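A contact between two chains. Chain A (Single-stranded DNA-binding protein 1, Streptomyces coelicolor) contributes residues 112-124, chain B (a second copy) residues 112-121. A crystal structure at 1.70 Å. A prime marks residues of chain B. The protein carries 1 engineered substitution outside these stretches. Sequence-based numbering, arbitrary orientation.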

# COMPACT_ATOMS: atom_id res chain seq x y z
N ALA A 112 12.60 -6.06 4.13
CA ALA A 112 12.76 -4.75 3.49
C ALA A 112 13.34 -4.81 2.12
O ALA A 112 14.28 -5.56 1.86
N VAL A 113 12.76 -4.01 1.23
CA VAL A 113 13.26 -3.78 -0.11
C VAL A 113 13.98 -2.42 -0.22
O VAL A 113 14.95 -2.28 -0.97
N ALA A 114 13.48 -1.44 0.53
CA ALA A 114 14.00 -0.08 0.52
C ALA A 114 13.91 0.48 1.91
O ALA A 114 12.93 0.22 2.63
N ILE A 115 14.95 1.19 2.33
CA ILE A 115 14.95 1.89 3.61
C ILE A 115 15.64 3.23 3.37
O ILE A 115 16.66 3.29 2.67
N GLY A 116 15.10 4.28 3.94
CA GLY A 116 15.77 5.59 3.86
C GLY A 116 15.54 6.39 5.11
O GLY A 116 14.51 6.24 5.77
N HIS A 117 16.51 7.24 5.46
CA HIS A 117 16.29 8.23 6.48
C HIS A 117 15.21 9.18 6.01
O HIS A 117 15.28 9.67 4.88
N ASP A 118 14.22 9.45 6.85
CA ASP A 118 13.07 10.26 6.44
C ASP A 118 13.39 11.75 6.52
O ASP A 118 13.60 12.30 7.61
N LEU A 119 13.43 12.38 5.37
CA LEU A 119 13.70 13.82 5.27
C LEU A 119 12.59 14.70 5.83
O LEU A 119 12.78 15.91 6.00
N ALA A 120 11.42 14.12 6.13
CA ALA A 120 10.34 14.90 6.73
C ALA A 120 10.61 15.28 8.19
O ALA A 120 10.02 16.23 8.69
N ARG A 121 11.47 14.51 8.86
CA ARG A 121 11.62 14.57 10.31
C ARG A 121 13.13 14.67 10.68
O ARG A 121 13.52 14.61 11.85
N GLY A 122 13.97 14.79 9.65
CA GLY A 122 15.38 15.10 9.82
C GLY A 122 16.18 15.48 8.57
O GLY A 122 15.79 15.15 7.46
N THR A 123 17.31 16.16 8.76
CA THR A 123 18.22 16.48 7.64
C THR A 123 18.85 15.19 7.06
O THR A 123 18.76 14.11 7.64
N ALA A 124 19.46 15.33 5.89
CA ALA A 124 20.19 14.23 5.26
C ALA A 124 21.60 14.12 5.84
O ALA A 124 21.98 13.11 6.43
N ALA B 112 3.79 14.06 -1.27
CA ALA B 112 4.66 13.27 -0.40
C ALA B 112 4.46 13.53 1.08
O ALA B 112 4.28 14.67 1.53
N VAL B 113 4.46 12.45 1.84
CA VAL B 113 4.49 12.46 3.30
C VAL B 113 5.89 12.15 3.82
O VAL B 113 6.29 12.66 4.86
N ALA B 114 6.61 11.29 3.10
CA ALA B 114 7.95 10.84 3.48
C ALA B 114 8.78 10.66 2.24
O ALA B 114 8.27 10.19 1.23
N ILE B 115 10.03 11.09 2.31
CA ILE B 115 10.99 10.90 1.26
C ILE B 115 12.32 10.59 1.93
O ILE B 115 12.68 11.23 2.90
N GLY B 116 13.04 9.62 1.38
CA GLY B 116 14.40 9.37 1.85
C GLY B 116 15.31 8.86 0.76
O GLY B 116 14.84 8.25 -0.19
N HIS B 117 16.61 9.14 0.89
CA HIS B 117 17.58 8.51 0.05
C HIS B 117 17.55 7.01 0.31
O HIS B 117 17.59 6.58 1.46
N ASP B 118 17.50 6.21 -0.76
CA ASP B 118 17.35 4.75 -0.64
C ASP B 118 18.71 4.09 -0.36
O ASP B 118 19.59 4.11 -1.21
N LEU B 119 18.81 3.51 0.84
CA LEU B 119 20.03 2.82 1.27
C LEU B 119 20.27 1.50 0.51
O LEU B 119 21.35 0.94 0.59
N ALA B 120 19.29 1.04 -0.25
CA ALA B 120 19.49 -0.18 -1.05
C ALA B 120 20.39 0.03 -2.26
O ALA B 120 20.94 -0.93 -2.79
N ARG B 121 20.51 1.27 -2.72
CA ARG B 121 21.12 1.59 -4.03
C ARG B 121 22.16 2.72 -3.85
O ARG B 121 22.71 3.28 -4.82

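The two stretches meet about a near-twofold relation, with Gly116 CA and Gly116′ CA 4.5 Å apart at the centre and the strands 114-117 crossing at 97°. At that angle the strands cannot pair along their length, and the backbone instead joins at two equivalent points: Leu119′ N donates to Ile115 O (2.8 Å, 169° at the hydrogen), and Leu119 N donates to Ile115′ O (2.8 Å, 167°). The residues covering most surface are Leu119 and Ile115 with their counterparts, together with His117′, and they lie beside these bonds.

Leu119 and Leu119′ lose 54 and 60 Å² to the opposite stretch. Both adopt chi1 m and chi2 t, and their CA-to-CB bonds point sideways. In this conformation Leu119 CD1 lies 4.2 Å from Ile115′ CG2, a pairing repeated between Leu119′ CD1 and Ile115 CG2 at 4.2 Å. Leu119 CD1 also comes within 4.4 Å of Gly116′ CA. Ile115 and Ile115′ contribute 53 and 51 Å², again with chi1 m and chi2 t; each CA-to-CB bond points sideways and the end of the side chain leads away from the partner. The same residue pair is therefore held by a backbone hydrogen bond and an apolar side-chain contact.

His117′ loses 56 Å² against 39 Å² for His117, although both are in chi1 m with chi2 near -80°. The longer chain A stretch offers one reason: Ala124 CB, pointing toward chain B, lies 4.3 Å from His117′ CD2. Leu119 CD1 is 4.5 Å from the same CD2 atom, and both approach the ring obliquely.

The central glycines leave little space. An ideal CB on Gly116 would fall 2.6 Å from His117′ O, a clash, and 3.1 Å from Gly116′ C; one on Gly116′ would fall 2.5 Å from His117 O. The absent side chain permits the approach of Gly116 CA to His117′ O at 3.2 Å.

Ala120 and Ala120′ point toward the partner, where Ala120 CB meets Val113′ O and Ala120′ CB meets Val113 O, each at 3.6 Å. Asp118, in chi1 t, begins a type I turn that runs to Arg121, and its OD1 accepts from Ala120 N at 3.0 Å, while its OD2 forms a salt bridge with Arg121 NE at 2.9 Å, and chain B repeats both interactions. Asp118 OD1 also packs 3.6 Å from Ala114′ CB. Arg121 and Arg121′ bury no area here.

Four waters complete the polar network. Water 1 donates to Val113 O (2.9 Å) and Asp118′ OD2 (2.7 Å), and water 4 mirrors it with Val113′ O (2.8 Å) and Asp118 OD2 (2.7 Å). Water 2 accepts from His117 N (2.9 Å) and donates to His117′ O (2.7 Å); water 3 accepts from His117′ N (2.9 Å) and donates to His117 O (2.7 Å). Direct pairing is excluded by distance, since His117 N and His117′ O are 4.2 Å apart.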

# COMPACT_ATOMS: atom_id res chain seq x y z
CB ALA A 112 13.63 -3.81 4.34
CB VAL A 113 12.07 -3.84 -1.11
CG1 VAL A 113 12.52 -3.44 -2.49
CG2 VAL A 113 11.46 -5.24 -1.11
CB ALA A 114 13.19 0.78 -0.46
CB ILE A 115 15.76 1.16 4.72
CG1 ILE A 115 15.23 -0.26 4.96
CG2 ILE A 115 15.68 1.94 6.03
CD1 ILE A 115 16.10 -1.12 5.88
CB HIS A 117 17.58 9.01 6.75
CG HIS A 117 18.62 8.21 7.46
ND1 HIS A 117 18.62 8.03 8.81
CD2 HIS A 117 19.70 7.50 6.98
CE1 HIS A 117 19.67 7.25 9.14
NE2 HIS A 117 20.32 6.93 8.04
CB ASP A 118 11.87 9.95 7.31
CG ASP A 118 10.56 10.64 6.84
OD1 ASP A 118 10.55 11.32 5.78
OD2 ASP A 118 9.54 10.46 7.57
CB LEU A 119 13.98 14.20 3.82
CG LEU A 119 15.24 13.59 3.17
CD1 LEU A 119 15.23 13.64 1.65
CD2 LEU A 119 16.51 14.20 3.78
CB ALA A 120 9.01 14.15 6.65
CB ARG A 121 10.95 13.33 10.94
CG ARG A 121 9.42 13.30 10.81
CD ARG A 121 8.80 11.98 11.32
NE ARG A 121 9.20 10.86 10.46
CZ ARG A 121 9.42 9.61 10.87
NH1 ARG A 121 9.28 9.26 12.16
NH2 ARG A 121 9.79 8.68 9.98
CB THR A 123 19.35 17.48 8.04
OG1 THR A 123 19.33 17.74 9.46
CG2 THR A 123 19.17 18.81 7.30
CB ALA A 124 20.24 14.43 3.75
CB ALA B 112 6.11 13.43 -0.80
CB VAL B 113 3.49 11.40 3.85
CG1 VAL B 113 3.71 11.16 5.33
CG2 VAL B 113 2.06 11.91 3.59
CB ALA B 114 7.88 9.52 4.24
CB ILE B 115 11.21 12.16 0.38
CG1 ILE B 115 9.91 12.64 -0.27
CG2 ILE B 115 12.23 11.89 -0.71
CD1 ILE B 115 10.02 14.00 -0.90
CB HIS B 117 18.98 9.06 0.37
CG HIS B 117 19.20 10.50 -0.06
ND1 HIS B 117 19.56 10.84 -1.32
CD2 HIS B 117 19.12 11.69 0.66
CE1 HIS B 117 19.70 12.19 -1.40
NE2 HIS B 117 19.41 12.71 -0.20
CB ASP B 118 16.72 4.18 -1.90
CG ASP B 118 16.38 2.70 -1.79
OD1 ASP B 118 16.55 2.08 -0.70
OD2 ASP B 118 15.92 2.16 -2.84
CB LEU B 119 19.99 2.56 2.77
CG LEU B 119 20.01 3.77 3.68
CD1 LEU B 119 19.57 3.34 5.07
CD2 LEU B 119 21.43 4.31 3.70
CB ALA B 120 18.15 -0.78 -1.46
CB ARG B 121 20.00 1.98 -5.03
CG ARG B 121 19.08 0.83 -5.44
CD ARG B 121 17.91 1.28 -6.31
NE ARG B 121 17.01 2.16 -5.57
CZ ARG B 121 16.30 3.17 -6.09
NH1 ARG B 121 16.38 3.50 -7.38
NH2 ARG B 121 15.53 3.90 -5.28
O HOH W 1 15.15 -0.44 -3.14
O HOH W 2 18.78 7.41 3.71
O HOH W 3 17.39 10.40 3.35
O HOH W 4 7.08 11.40 7.22